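Local coordinates for Ispd/ispf bifunctional enzyme (Campylobacter jejuni, PDB 1W55), which catalyses two steps of isoprenoid precursor synthesis, coupling methylerythritol 4-phosphate to CTP and cyclising the later phosphorylated CDP-methylerythritol with release of CMP, at residues M4-A10 against F47-T53; W34-K39 against F63-F69; N40-Y45 against L101-F107; L114-I120 against I150-L155. All coordinates share one frame; numbering follows the deposited sequence.

Contact 1: M4-A10 against F47-T53; sequences MSLIMLA and FKKIVVT. With C (cytidine-5'-monophosphate), chain D.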
# COMPACT_ATOMS: atom_id res chain seq x y z
N MET A 4 -7.41 2.19 40.40
CA MET A 4 -7.00 0.92 39.83
C MET A 4 -5.50 0.89 39.60
O MET A 4 -4.91 1.89 39.15
CB MET A 4 -7.73 0.71 38.50
CG MET A 4 -7.63 -0.69 37.92
SD MET A 4 -8.80 -0.95 36.59
CE MET A 4 -8.33 0.35 35.41
N SER A 5 -4.89 -0.24 39.93
CA SER A 5 -3.49 -0.52 39.62
C SER A 5 -3.41 -1.57 38.51
O SER A 5 -4.43 -2.14 38.12
CB SER A 5 -2.74 -1.00 40.87
OG SER A 5 -2.69 0.01 41.86
N LEU A 6 -2.21 -1.80 37.99
CA LEU A 6 -2.01 -2.77 36.92
C LEU A 6 -0.92 -3.77 37.31
O LEU A 6 0.16 -3.37 37.76
CB LEU A 6 -1.66 -2.06 35.60
CG LEU A 6 -1.28 -2.94 34.39
CD1 LEU A 6 -2.48 -3.74 33.90
CD2 LEU A 6 -0.68 -2.12 33.23
N ILE A 7 -1.23 -5.06 37.16
CA ILE A 7 -0.22 -6.11 37.27
C ILE A 7 -0.05 -6.80 35.92
O ILE A 7 -1.00 -7.39 35.39
CB ILE A 7 -0.57 -7.15 38.36
CG1 ILE A 7 -0.66 -6.50 39.75
CG2 ILE A 7 0.45 -8.29 38.36
CD1 ILE A 7 -1.19 -7.45 40.85
N MET A 8 1.15 -6.70 35.37
CA MET A 8 1.51 -7.41 34.14
C MET A 8 2.22 -8.70 34.51
O MET A 8 3.23 -8.68 35.22
CB MET A 8 2.39 -6.54 33.23
CG MET A 8 1.74 -5.25 32.73
SD MET A 8 0.20 -5.48 31.79
CE MET A 8 0.80 -6.43 30.36
N LEU A 9 1.69 -9.82 34.04
CA LEU A 9 2.27 -11.11 34.40
C LEU A 9 3.26 -11.55 33.32
O LEU A 9 2.86 -11.89 32.22
CB LEU A 9 1.15 -12.15 34.60
CG LEU A 9 0.24 -11.90 35.82
CD1 LEU A 9 -0.93 -12.84 35.81
CD2 LEU A 9 1.00 -12.03 37.16
N ALA A 10 4.54 -11.55 33.65
CA ALA A 10 5.60 -11.73 32.65
C ALA A 10 6.72 -12.66 33.12
O ALA A 10 7.80 -12.66 32.53
CB ALA A 10 6.18 -10.37 32.26
N PHE A 47 -2.97 4.38 35.90
CA PHE A 47 -2.87 3.42 37.00
C PHE A 47 -2.07 3.99 38.16
O PHE A 47 -1.07 4.68 37.95
CB PHE A 47 -2.23 2.11 36.53
CG PHE A 47 -3.03 1.38 35.49
CD1 PHE A 47 -2.67 1.45 34.14
CD2 PHE A 47 -4.13 0.61 35.86
CE1 PHE A 47 -3.40 0.76 33.17
CE2 PHE A 47 -4.87 -0.08 34.91
CZ PHE A 47 -4.51 -0.01 33.56
N LYS A 48 -2.52 3.69 39.37
CA LYS A 48 -1.88 4.12 40.61
C LYS A 48 -0.48 3.53 40.75
O LYS A 48 0.44 4.17 41.27
CB LYS A 48 -2.73 3.70 41.81
CG LYS A 48 -2.51 4.56 43.04
CD LYS A 48 -2.76 3.78 44.31
CE LYS A 48 -2.56 4.65 45.55
NZ LYS A 48 -3.48 4.19 46.63
N LYS A 49 -0.35 2.29 40.30
CA LYS A 49 0.90 1.56 40.36
C LYS A 49 0.89 0.58 39.20
O LYS A 49 -0.17 0.09 38.78
CB LYS A 49 0.99 0.82 41.69
CG LYS A 49 2.39 0.40 42.09
CD LYS A 49 2.39 -0.45 43.34
CE LYS A 49 2.58 0.40 44.59
NZ LYS A 49 3.65 -0.13 45.48
N ILE A 50 2.07 0.31 38.65
CA ILE A 50 2.24 -0.73 37.63
C ILE A 50 3.29 -1.74 38.08
O ILE A 50 4.45 -1.39 38.33
CB ILE A 50 2.58 -0.12 36.24
CG1 ILE A 50 1.47 0.85 35.82
CG2 ILE A 50 2.71 -1.21 35.20
CD1 ILE A 50 1.88 1.87 34.77
N VAL A 51 2.86 -2.99 38.21
CA VAL A 51 3.74 -4.07 38.64
C VAL A 51 3.97 -5.06 37.51
O VAL A 51 3.04 -5.41 36.78
CB VAL A 51 3.20 -4.78 39.92
CG1 VAL A 51 4.15 -5.89 40.39
CG2 VAL A 51 2.96 -3.76 41.04
N VAL A 52 5.21 -5.49 37.34
CA VAL A 52 5.55 -6.53 36.37
C VAL A 52 6.23 -7.68 37.11
O VAL A 52 7.24 -7.49 37.77
CB VAL A 52 6.50 -6.01 35.26
CG1 VAL A 52 6.79 -7.11 34.24
CG2 VAL A 52 5.93 -4.77 34.58
N THR A 53 5.67 -8.88 36.98
CA THR A 53 6.34 -10.05 37.54
C THR A 53 7.36 -10.54 36.53
O THR A 53 7.12 -10.51 35.33
CB THR A 53 5.34 -11.18 37.88
OG1 THR A 53 4.80 -11.71 36.67
CG2 THR A 53 4.14 -10.65 38.65
OP3 C D . -0.51 -19.12 29.78
P C D . 0.22 -19.30 31.08
OP1 C D . 1.48 -20.11 30.94
OP2 C D . -0.66 -19.66 32.26
O5' C D . 0.82 -17.84 31.41
C5' C D . -0.02 -16.70 31.58
C4' C D . 0.83 -15.49 32.00
O4' C D . 1.31 -15.64 33.34
C3' C D . 2.04 -15.29 31.11
O3' C D . 2.08 -13.91 30.78
C2' C D . 3.23 -15.66 31.97
O2' C D . 4.39 -14.90 31.67
C1' C D . 2.72 -15.38 33.38
N1 C D . 3.36 -16.26 34.35
C2 C D . 3.96 -15.69 35.48
O2 C D . 3.95 -14.44 35.64
N3 C D . 4.56 -16.50 36.37
C4 C D . 4.59 -17.85 36.19
N4 C D . 5.21 -18.64 37.11
C5 C D . 4.00 -18.43 35.08
C6 C D . 3.38 -17.60 34.15
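One face of the Phe-47 ring is filled by Leu-6, whose CB stands 3.6 Å from the ring centroid and only 11° off the ring normal, a CH-pi contact. Met-4 C lies at the edge of the same ring, in its plane, while the methyl of Met-4, brought round by the bend at chi3 (58°), approaches obliquely with CE 3.5 Å from Phe-47 CE2. Past this aromatic end the two chains run parallel, 15° apart in direction, and their backbones alternate as donor and acceptor: Leu-6 N to Lys-49 O, Val-51 N to Leu-6 O, Met-8 N to Val-51 O and Thr-53 N to Met-8 O. Ile-7 and Val-51 face helix 76-84, whereas Leu-6 and Met-8 face helix 33-42. At the C-terminal end the hydroxyl of Thr-53 is used twice, OG1 accepting from Ala-10 N at 3.0 Å and donating to O2 of the cytosine at 3.0 Å. Leu-9 O accepts from the ribose O3' of the nucleotide at 2.6 Å, so backbone and side chain together grip base and sugar. Such parallel strands, with the nucleotide at their C-terminal ends, are characteristic of the Rossmann-like GT-A fold of IspD cytidylyltransferases.

Contact 2: W34-K39 against F63-F69; sequences WLYATK and FTKNYEF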
# COMPACT_ATOMS: atom_id res chain seq x y z
N TRP A 34 7.53 -7.76 26.31
CA TRP A 34 6.96 -7.51 27.64
C TRP A 34 6.79 -6.02 27.87
O TRP A 34 5.82 -5.57 28.46
CB TRP A 34 7.83 -8.14 28.76
CG TRP A 34 9.19 -7.48 28.93
CD1 TRP A 34 10.37 -7.87 28.36
CD2 TRP A 34 9.50 -6.32 29.73
NE1 TRP A 34 11.39 -7.03 28.76
CE2 TRP A 34 10.88 -6.07 29.59
CE3 TRP A 34 8.75 -5.47 30.55
CZ2 TRP A 34 11.52 -4.99 30.21
CZ3 TRP A 34 9.38 -4.40 31.17
CH2 TRP A 34 10.75 -4.17 31.00
N LEU A 35 7.75 -5.25 27.37
CA LEU A 35 7.71 -3.79 27.51
C LEU A 35 6.67 -3.21 26.56
O LEU A 35 5.88 -2.35 26.95
CB LEU A 35 9.10 -3.18 27.30
CG LEU A 35 9.27 -1.66 27.41
CD1 LEU A 35 8.81 -1.12 28.80
CD2 LEU A 35 10.73 -1.28 27.11
N TYR A 36 6.63 -3.70 25.32
CA TYR A 36 5.59 -3.29 24.38
C TYR A 36 4.17 -3.50 24.96
O TYR A 36 3.34 -2.60 24.90
CB TYR A 36 5.75 -4.02 23.04
CG TYR A 36 4.83 -3.50 21.96
CD1 TYR A 36 5.29 -2.60 21.00
CD2 TYR A 36 3.49 -3.92 21.89
CE1 TYR A 36 4.44 -2.12 19.99
CE2 TYR A 36 2.64 -3.45 20.89
CZ TYR A 36 3.12 -2.55 19.95
OH TYR A 36 2.27 -2.09 18.97
N ALA A 37 3.90 -4.70 25.48
CA ALA A 37 2.57 -5.00 26.06
C ALA A 37 2.23 -4.11 27.27
O ALA A 37 1.10 -3.63 27.39
CB ALA A 37 2.48 -6.48 26.45
N THR A 38 3.21 -3.89 28.14
CA THR A 38 3.03 -3.05 29.33
C THR A 38 2.77 -1.59 28.94
O THR A 38 1.85 -0.96 29.47
CB THR A 38 4.25 -3.16 30.28
OG1 THR A 38 4.50 -4.54 30.59
CG2 THR A 38 3.91 -2.58 31.62
N LYS A 39 3.56 -1.08 27.99
CA LYS A 39 3.38 0.28 27.48
C LYS A 39 1.98 0.46 26.91
O LYS A 39 1.33 1.46 27.19
CB LYS A 39 4.43 0.61 26.40
CG LYS A 39 5.78 1.03 26.95
CD LYS A 39 6.69 1.52 25.83
CE LYS A 39 7.92 2.22 26.37
NZ LYS A 39 8.95 2.36 25.31
N PHE A 63 15.60 -1.40 31.16
CA PHE A 63 14.78 -0.96 30.03
C PHE A 63 13.79 0.13 30.41
O PHE A 63 13.22 0.79 29.53
CB PHE A 63 14.01 -2.14 29.43
CG PHE A 63 14.86 -3.06 28.60
CD1 PHE A 63 15.69 -3.99 29.21
CD2 PHE A 63 14.84 -2.98 27.21
CE1 PHE A 63 16.49 -4.84 28.45
CE2 PHE A 63 15.63 -3.82 26.44
CZ PHE A 63 16.46 -4.75 27.05
N THR A 64 13.57 0.32 31.70
CA THR A 64 12.65 1.34 32.16
C THR A 64 12.80 1.62 33.66
O THR A 64 13.31 0.78 34.40
CB THR A 64 11.17 0.95 31.82
OG1 THR A 64 10.27 1.95 32.32
CG2 THR A 64 10.75 -0.32 32.54
N LYS A 65 12.34 2.78 34.09
CA LYS A 65 12.29 3.15 35.50
C LYS A 65 10.84 3.35 35.95
O LYS A 65 10.59 3.76 37.09
CB LYS A 65 13.11 4.43 35.73
CG LYS A 65 12.92 5.53 34.66
CD LYS A 65 14.08 6.53 34.64
CE LYS A 65 15.03 6.27 33.48
NZ LYS A 65 16.47 6.20 33.92
N ASN A 66 9.89 3.04 35.07
CA ASN A 66 8.47 3.35 35.28
C ASN A 66 7.63 2.32 36.03
O ASN A 66 6.49 2.60 36.40
CB ASN A 66 7.79 3.66 33.94
CG ASN A 66 8.23 4.98 33.35
OD1 ASN A 66 8.55 5.92 34.08
ND2 ASN A 66 8.25 5.06 32.03
N TYR A 67 8.16 1.12 36.24
CA TYR A 67 7.35 0.06 36.84
C TYR A 67 8.01 -0.55 38.05
O TYR A 67 9.22 -0.45 38.24
CB TYR A 67 7.05 -1.06 35.84
CG TYR A 67 6.71 -0.59 34.44
CD1 TYR A 67 7.43 -1.06 33.35
CD2 TYR A 67 5.67 0.31 34.22
CE1 TYR A 67 7.12 -0.64 32.07
CE2 TYR A 67 5.36 0.73 32.94
CZ TYR A 67 6.10 0.26 31.87
OH TYR A 67 5.80 0.67 30.59
N GLU A 68 7.20 -1.19 38.87
CA GLU A 68 7.75 -2.00 39.95
C GLU A 68 7.89 -3.43 39.47
O GLU A 68 6.96 -4.00 38.89
CB GLU A 68 6.87 -1.91 41.20
CG GLU A 68 7.01 -0.57 41.90
CD GLU A 68 6.38 -0.56 43.28
OE1 GLU A 68 5.55 0.35 43.52
OE2 GLU A 68 6.71 -1.44 44.11
N PHE A 69 9.06 -4.00 39.68
CA PHE A 69 9.31 -5.38 39.31
C PHE A 69 9.32 -6.26 40.54
O PHE A 69 9.79 -5.85 41.60
CB PHE A 69 10.64 -5.50 38.56
CG PHE A 69 10.62 -4.84 37.22
CD1 PHE A 69 11.05 -3.52 37.07
CD2 PHE A 69 10.15 -5.53 36.10
CE1 PHE A 69 11.03 -2.90 35.83
CE2 PHE A 69 10.12 -4.93 34.84
CZ PHE A 69 10.56 -3.61 34.70
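Trp-34 and Leu-35 of helix 33-42 meet Phe-63, Tyr-67 and Phe-69 without a hydrogen bond between the two segments. Trp-34 can be followed outward: with chi1 at 68°, CB sends the indole out between the backbone N and the carbonyl carbon, and the six-membered ring carries it to the other segment. CZ2 lies 3.9 Å from Phe-63 CB. CH2, next along the rim, comes within 3.7 Å of Phe-69 CZ and has the methyl CG2 of Thr-64 near the indole plane. CZ3 lies at the edge of the Phe-69 ring, and the two ring planes are inclined at 77°. Leu-35 divides its branches, CD2 reaching the Phe-63 backbone and CB while CD1 sits in the plane of the Tyr-67 ring, 3.7 Å from CE1. Over one face of the Tyr-67 ring lies Thr-38 CG2, 3.8 Å from its centroid in a CH-pi contact; Asn-66 CB covers the opposite face. The Thr-38 hydroxyl turns back into its own helix, Thr-38 OG1 donating to Trp-34 O at 2.7 Å. It arrives from the face opposite the backbone N of the same threonine. On the other segment Thr-64 OG1 accepts from Asn-66 N, forming an ST turn. Both threonine hydroxyls bond within their own segments and leave their methyls to the aromatic rings; direct contact between the segments is apolar and CH-pi.

Contact 3: N40-Y45 against L101-F107; sequences NLSSFY and LVSKNLF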
# COMPACT_ATOMS: atom_id res chain seq x y z
N ASN A 40 1.54 -0.51 26.11
CA ASN A 40 0.19 -0.52 25.52
C ASN A 40 -0.94 -0.35 26.55
O ASN A 40 -1.77 0.56 26.44
CB ASN A 40 0.00 -1.81 24.71
CG ASN A 40 -1.38 -1.91 24.06
OD1 ASN A 40 -1.76 -1.06 23.24
ND2 ASN A 40 -2.13 -2.98 24.41
N LEU A 41 -0.97 -1.23 27.55
CA LEU A 41 -1.99 -1.19 28.60
C LEU A 41 -1.87 0.06 29.47
O LEU A 41 -2.87 0.67 29.83
CB LEU A 41 -1.90 -2.45 29.46
CG LEU A 41 -3.12 -3.37 29.53
CD1 LEU A 41 -3.95 -3.33 28.24
CD2 LEU A 41 -2.68 -4.78 29.82
N SER A 42 -0.63 0.43 29.79
CA SER A 42 -0.36 1.61 30.60
C SER A 42 -0.91 2.89 29.97
O SER A 42 -1.33 3.80 30.69
CB SER A 42 1.14 1.73 30.86
OG SER A 42 1.46 3.01 31.38
N SER A 43 -0.91 2.95 28.64
CA SER A 43 -1.42 4.10 27.90
C SER A 43 -2.95 4.29 27.98
O SER A 43 -3.46 5.34 27.58
CB SER A 43 -0.98 4.04 26.43
OG SER A 43 -1.82 3.19 25.67
N PHE A 44 -3.67 3.28 28.48
CA PHE A 44 -5.13 3.32 28.51
C PHE A 44 -5.70 4.05 29.73
O PHE A 44 -6.86 4.47 29.71
CB PHE A 44 -5.74 1.90 28.45
CG PHE A 44 -5.47 1.16 27.17
CD1 PHE A 44 -5.64 -0.22 27.11
CD2 PHE A 44 -5.05 1.83 26.02
CE1 PHE A 44 -5.38 -0.93 25.94
CE2 PHE A 44 -4.80 1.15 24.83
CZ PHE A 44 -4.96 -0.24 24.79
N TYR A 45 -4.90 4.20 30.78
CA TYR A 45 -5.42 4.58 32.08
C TYR A 45 -4.30 5.05 33.00
O TYR A 45 -3.19 4.52 32.94
CB TYR A 45 -6.14 3.38 32.71
CG TYR A 45 -6.91 3.67 33.98
CD1 TYR A 45 -8.23 4.12 33.95
CD2 TYR A 45 -6.32 3.46 35.23
CE1 TYR A 45 -8.93 4.38 35.14
CE2 TYR A 45 -7.00 3.72 36.40
CZ TYR A 45 -8.30 4.17 36.35
OH TYR A 45 -8.96 4.42 37.54
N LEU A 101 -1.63 -7.15 21.90
CA LEU A 101 -2.34 -6.12 21.15
C LEU A 101 -3.74 -5.77 21.68
O LEU A 101 -4.62 -5.38 20.90
CB LEU A 101 -2.46 -6.52 19.68
CG LEU A 101 -1.18 -6.70 18.84
CD1 LEU A 101 -1.54 -7.17 17.43
CD2 LEU A 101 -0.35 -5.42 18.79
N VAL A 102 -3.93 -5.90 22.99
CA VAL A 102 -5.20 -5.56 23.63
C VAL A 102 -5.59 -4.13 23.26
O VAL A 102 -4.80 -3.20 23.44
CB VAL A 102 -5.12 -5.69 25.17
CG1 VAL A 102 -6.38 -5.15 25.81
CG2 VAL A 102 -4.90 -7.16 25.58
N SER A 103 -6.80 -3.97 22.73
CA SER A 103 -7.29 -2.68 22.23
C SER A 103 -7.86 -1.79 23.33
O SER A 103 -8.32 -2.28 24.37
CB SER A 103 -8.36 -2.90 21.16
OG SER A 103 -9.63 -3.10 21.78
N LYS A 104 -7.84 -0.48 23.09
CA LYS A 104 -8.44 0.51 23.98
C LYS A 104 -9.95 0.26 24.13
O LYS A 104 -10.55 0.52 25.19
CB LYS A 104 -8.19 1.92 23.43
CG LYS A 104 -8.88 3.05 24.18
CD LYS A 104 -8.45 3.11 25.63
CE LYS A 104 -9.06 4.33 26.31
NZ LYS A 104 -8.02 5.00 27.13
N ASN A 105 -10.53 -0.24 23.05
CA ASN A 105 -11.93 -0.59 22.98
C ASN A 105 -12.31 -1.63 24.04
O ASN A 105 -13.25 -1.42 24.81
CB ASN A 105 -12.22 -1.12 21.59
CG ASN A 105 -13.68 -1.17 21.27
OD1 ASN A 105 -14.37 -2.14 21.60
ND2 ASN A 105 -14.18 -0.13 20.59
N LEU A 106 -11.59 -2.76 24.06
CA LEU A 106 -11.85 -3.81 25.04
C LEU A 106 -11.66 -3.27 26.45
O LEU A 106 -12.44 -3.58 27.34
CB LEU A 106 -10.95 -5.04 24.82
CG LEU A 106 -10.99 -6.15 25.87
CD1 LEU A 106 -12.40 -6.76 25.99
CD2 LEU A 106 -9.97 -7.24 25.54
N PHE A 107 -10.62 -2.45 26.64
CA PHE A 107 -10.36 -1.84 27.94
C PHE A 107 -11.59 -1.07 28.44
O PHE A 107 -11.99 -1.23 29.59
CB PHE A 107 -9.13 -0.92 27.88
CG PHE A 107 -8.87 -0.16 29.15
CD1 PHE A 107 -8.01 -0.65 30.12
CD2 PHE A 107 -9.49 1.07 29.38
CE1 PHE A 107 -7.77 0.05 31.29
CE2 PHE A 107 -9.26 1.78 30.55
CZ PHE A 107 -8.40 1.27 31.51
O HOH W 1 -3.74 -0.95 21.29
O HOH W 2 -5.72 6.58 25.92
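Two direct hydrogen bonds join Asn-40 and Phe-44 to the segment 101-107. Asn-40 ND2 donates to Val-102 O at 2.8 Å with an N-H...O angle of 172°; the acceptor lies in the amide plane, and the donor arrives in the carbonyl plane on a lone pair. Lys-104 NZ donates to Phe-44 O at 2.9 Å, tilted out of the carbonyl plane, after the lysine chain bends at chi2 and chi4. Water supplements both bonds. One molecule donates to Asn-40 OD1 and to Val-102 O, and a second accepts from Lys-104 NZ while donating to Ser-43 O.

The aromatic contacts centre on Phe-44. Over one ring face is Asn-40 O; the opposite face carries Lys-104 CA, 3.8 Å from the centroid in a CH-pi contact. Val-102 O lies at the ring edge. Phe-44 CB in turn stands over the face of Phe-107, 3.7 Å from its centroid and 7° off the normal, while the two rings themselves meet obliquely. Tyr-45 completes the cluster, its CB 3.3 Å from Phe-107 CZ.

Among purely aliphatic contacts, Leu-41 CD1 touches Val-102 CG1 at 3.9 Å. At the start of helix 104-111, Ser-103 OG accepts from Leu-106 N as an N-cap and also bonds Glu-186.

Polar bonds therefore flank Phe-44, one by the tip of its ring and one at its backbone carbonyl: the Asn-40 amide ties down the loop that leads into helix 104-111, and the ammonium group, probably charged, holds the Lys-104 chain along Phe-44 in the type I turn from Ser-42 to Tyr-45.

Contact 4: L114-I120 against I150-L155; sequences LDKADCI and ISKTKL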
# COMPACT_ATOMS: atom_id res chain seq x y z
N LEU A 114 -17.41 -1.95 35.54
CA LEU A 114 -16.69 -2.10 36.80
C LEU A 114 -17.54 -2.48 38.02
O LEU A 114 -17.11 -3.30 38.84
CB LEU A 114 -15.90 -0.83 37.10
CG LEU A 114 -14.74 -0.91 38.10
CD1 LEU A 114 -13.86 -2.10 37.80
CD2 LEU A 114 -13.94 0.38 38.08
N ASP A 115 -18.72 -1.89 38.14
CA ASP A 115 -19.55 -2.07 39.33
C ASP A 115 -20.51 -3.26 39.26
O ASP A 115 -21.20 -3.56 40.24
CB ASP A 115 -20.33 -0.78 39.65
CG ASP A 115 -19.41 0.41 39.92
OD1 ASP A 115 -18.45 0.28 40.71
OD2 ASP A 115 -19.59 1.52 39.37
N LYS A 116 -20.55 -3.93 38.12
CA LYS A 116 -21.49 -5.04 37.90
C LYS A 116 -21.17 -6.33 38.67
O LYS A 116 -22.06 -7.15 38.88
CB LYS A 116 -21.64 -5.35 36.40
CG LYS A 116 -22.26 -4.22 35.58
CD LYS A 116 -23.44 -4.69 34.75
CE LYS A 116 -24.17 -3.52 34.06
NZ LYS A 116 -23.25 -2.51 33.43
N ALA A 117 -19.91 -6.51 39.08
CA ALA A 117 -19.48 -7.78 39.68
C ALA A 117 -18.16 -7.66 40.46
O ALA A 117 -17.62 -6.56 40.61
CB ALA A 117 -19.40 -8.89 38.61
N ASP A 118 -17.65 -8.79 40.96
CA ASP A 118 -16.37 -8.82 41.67
C ASP A 118 -15.17 -8.93 40.72
O ASP A 118 -14.06 -8.50 41.04
CB ASP A 118 -16.33 -9.96 42.69
CG ASP A 118 -17.46 -9.88 43.70
OD1 ASP A 118 -17.67 -8.79 44.29
OD2 ASP A 118 -18.20 -10.85 43.94
N CYS A 119 -15.40 -9.53 39.55
CA CYS A 119 -14.37 -9.70 38.54
C CYS A 119 -14.97 -9.49 37.16
O CYS A 119 -16.03 -10.06 36.84
CB CYS A 119 -13.75 -11.10 38.67
SG CYS A 119 -12.47 -11.50 37.46
N ILE A 120 -14.32 -8.65 36.35
CA ILE A 120 -14.75 -8.37 34.98
C ILE A 120 -13.73 -8.91 33.98
O ILE A 120 -12.54 -8.57 34.05
CB ILE A 120 -14.93 -6.86 34.73
CG1 ILE A 120 -15.35 -6.09 36.01
CG2 ILE A 120 -15.89 -6.63 33.54
CD1 ILE A 120 -16.74 -6.46 36.58
N ILE A 150 -10.34 -7.39 35.49
CA ILE A 150 -10.36 -6.45 36.61
C ILE A 150 -11.05 -7.10 37.80
O ILE A 150 -12.15 -7.67 37.66
CB ILE A 150 -11.08 -5.13 36.24
CG1 ILE A 150 -10.49 -4.50 35.00
CG2 ILE A 150 -11.00 -4.14 37.39
CD1 ILE A 150 -11.38 -3.41 34.39
N SER A 151 -10.43 -7.00 38.96
CA SER A 151 -10.96 -7.59 40.17
C SER A 151 -10.87 -6.59 41.31
O SER A 151 -10.05 -5.67 41.28
CB SER A 151 -10.17 -8.85 40.56
OG SER A 151 -10.22 -9.82 39.53
N LYS A 152 -11.73 -6.79 42.31
CA LYS A 152 -11.56 -6.09 43.58
C LYS A 152 -10.34 -6.73 44.23
O LYS A 152 -10.27 -7.95 44.39
CB LYS A 152 -12.80 -6.24 44.48
CG LYS A 152 -14.10 -5.72 43.86
CD LYS A 152 -14.75 -4.63 44.73
CE LYS A 152 -16.19 -4.32 44.29
NZ LYS A 152 -17.01 -5.56 44.06
N THR A 153 -9.38 -5.87 44.56
CA THR A 153 -8.09 -6.28 45.08
C THR A 153 -8.20 -7.19 46.30
O THR A 153 -7.56 -8.25 46.36
CB THR A 153 -7.28 -5.03 45.40
OG1 THR A 153 -7.20 -4.22 44.23
CG2 THR A 153 -5.83 -5.39 45.70
N LYS A 154 -9.02 -6.78 47.27
CA LYS A 154 -9.15 -7.51 48.52
C LYS A 154 -9.67 -8.93 48.28
O LYS A 154 -9.18 -9.88 48.89
CB LYS A 154 -10.04 -6.75 49.52
CG LYS A 154 -9.47 -5.38 49.94
CD LYS A 154 -10.37 -4.67 50.95
CE LYS A 154 -11.17 -3.54 50.30
NZ LYS A 154 -10.73 -2.18 50.74
N LEU A 155 -10.63 -9.07 47.37
CA LEU A 155 -11.21 -10.38 47.05
C LEU A 155 -10.24 -11.31 46.32
O LEU A 155 -10.23 -12.52 46.58
CB LEU A 155 -12.49 -10.23 46.22
CG LEU A 155 -13.72 -9.74 47.00
CD1 LEU A 155 -14.92 -9.67 46.08
CD2 LEU A 155 -14.04 -10.60 48.23
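Cys-119 and Ile-120 run antiparallel to Ser-151 and Ile-150: Ile-120 and Ile-150 form a hydrogen-bonded pair, Ile-120 N to Ile-150 O at 2.7 Å and Ile-150 N to Ile-120 O at 2.9 Å, and Cys-119 and Ser-151 a non-hydrogen-bonded one. A further bond, Lys-152 N to Asp-118 O at 3.2 Å, extends the pairing to the position just before helix 153-159. Side chains divide between the two faces. On that of the isoleucines, Leu-114 crosses Ile-150 at about a right angle, its CD1 3.5 Å from Ile-150 CG2, and Leu-110 of helix 104-111 packs on both isoleucines. On the other face Cys-119 SG and Ser-151 OG are 3.5 Å apart. Beyond the strand pair, the carboxylate of Asp-118 is shared: OD1 makes a salt bridge of 3.3 Å to Lys-152 NZ, whereas OD2 accepts from Lys-179 N. Lys-152 brings NZ to OD1 through bends at chi2 (-122°) and chi4. Leu-155 crosses the Asp-118 side chain at a slant, its CD1 3.4 Å from Asp-118 OD1, and Ile-173 of helix 169-174 touches both residues. Strand 149-152, antiparallel to strand 119-124 here and to strand 91-96 beyond, belongs to the mixed central sheet expected of a GT-A-type cytidylyltransferase.

In the fold
All four contacts belong to the cytidylyltransferase part of the chain. Contacts 1, 2 and 4 reach the same mixed sheet. Contacts 1 and 2 have centres 9 Å apart and touch where Glu-68 O meets Val-52 N, beside the Lys-49 to Glu-68 salt bridge. Contacts 2 and 3 use successive parts of helix 33-42, which packs on the sheet through Thr-38 and Leu-41, both against Met-8. Along the chain the segments of contacts 1, 2 and 3 alternate, whereas contact 4 follows after all of them; its centre is 24 Å from that of contact 2. Nucleotide-binding strands, helix 33-42 and strands further across the sheet are thereby tied into one domain.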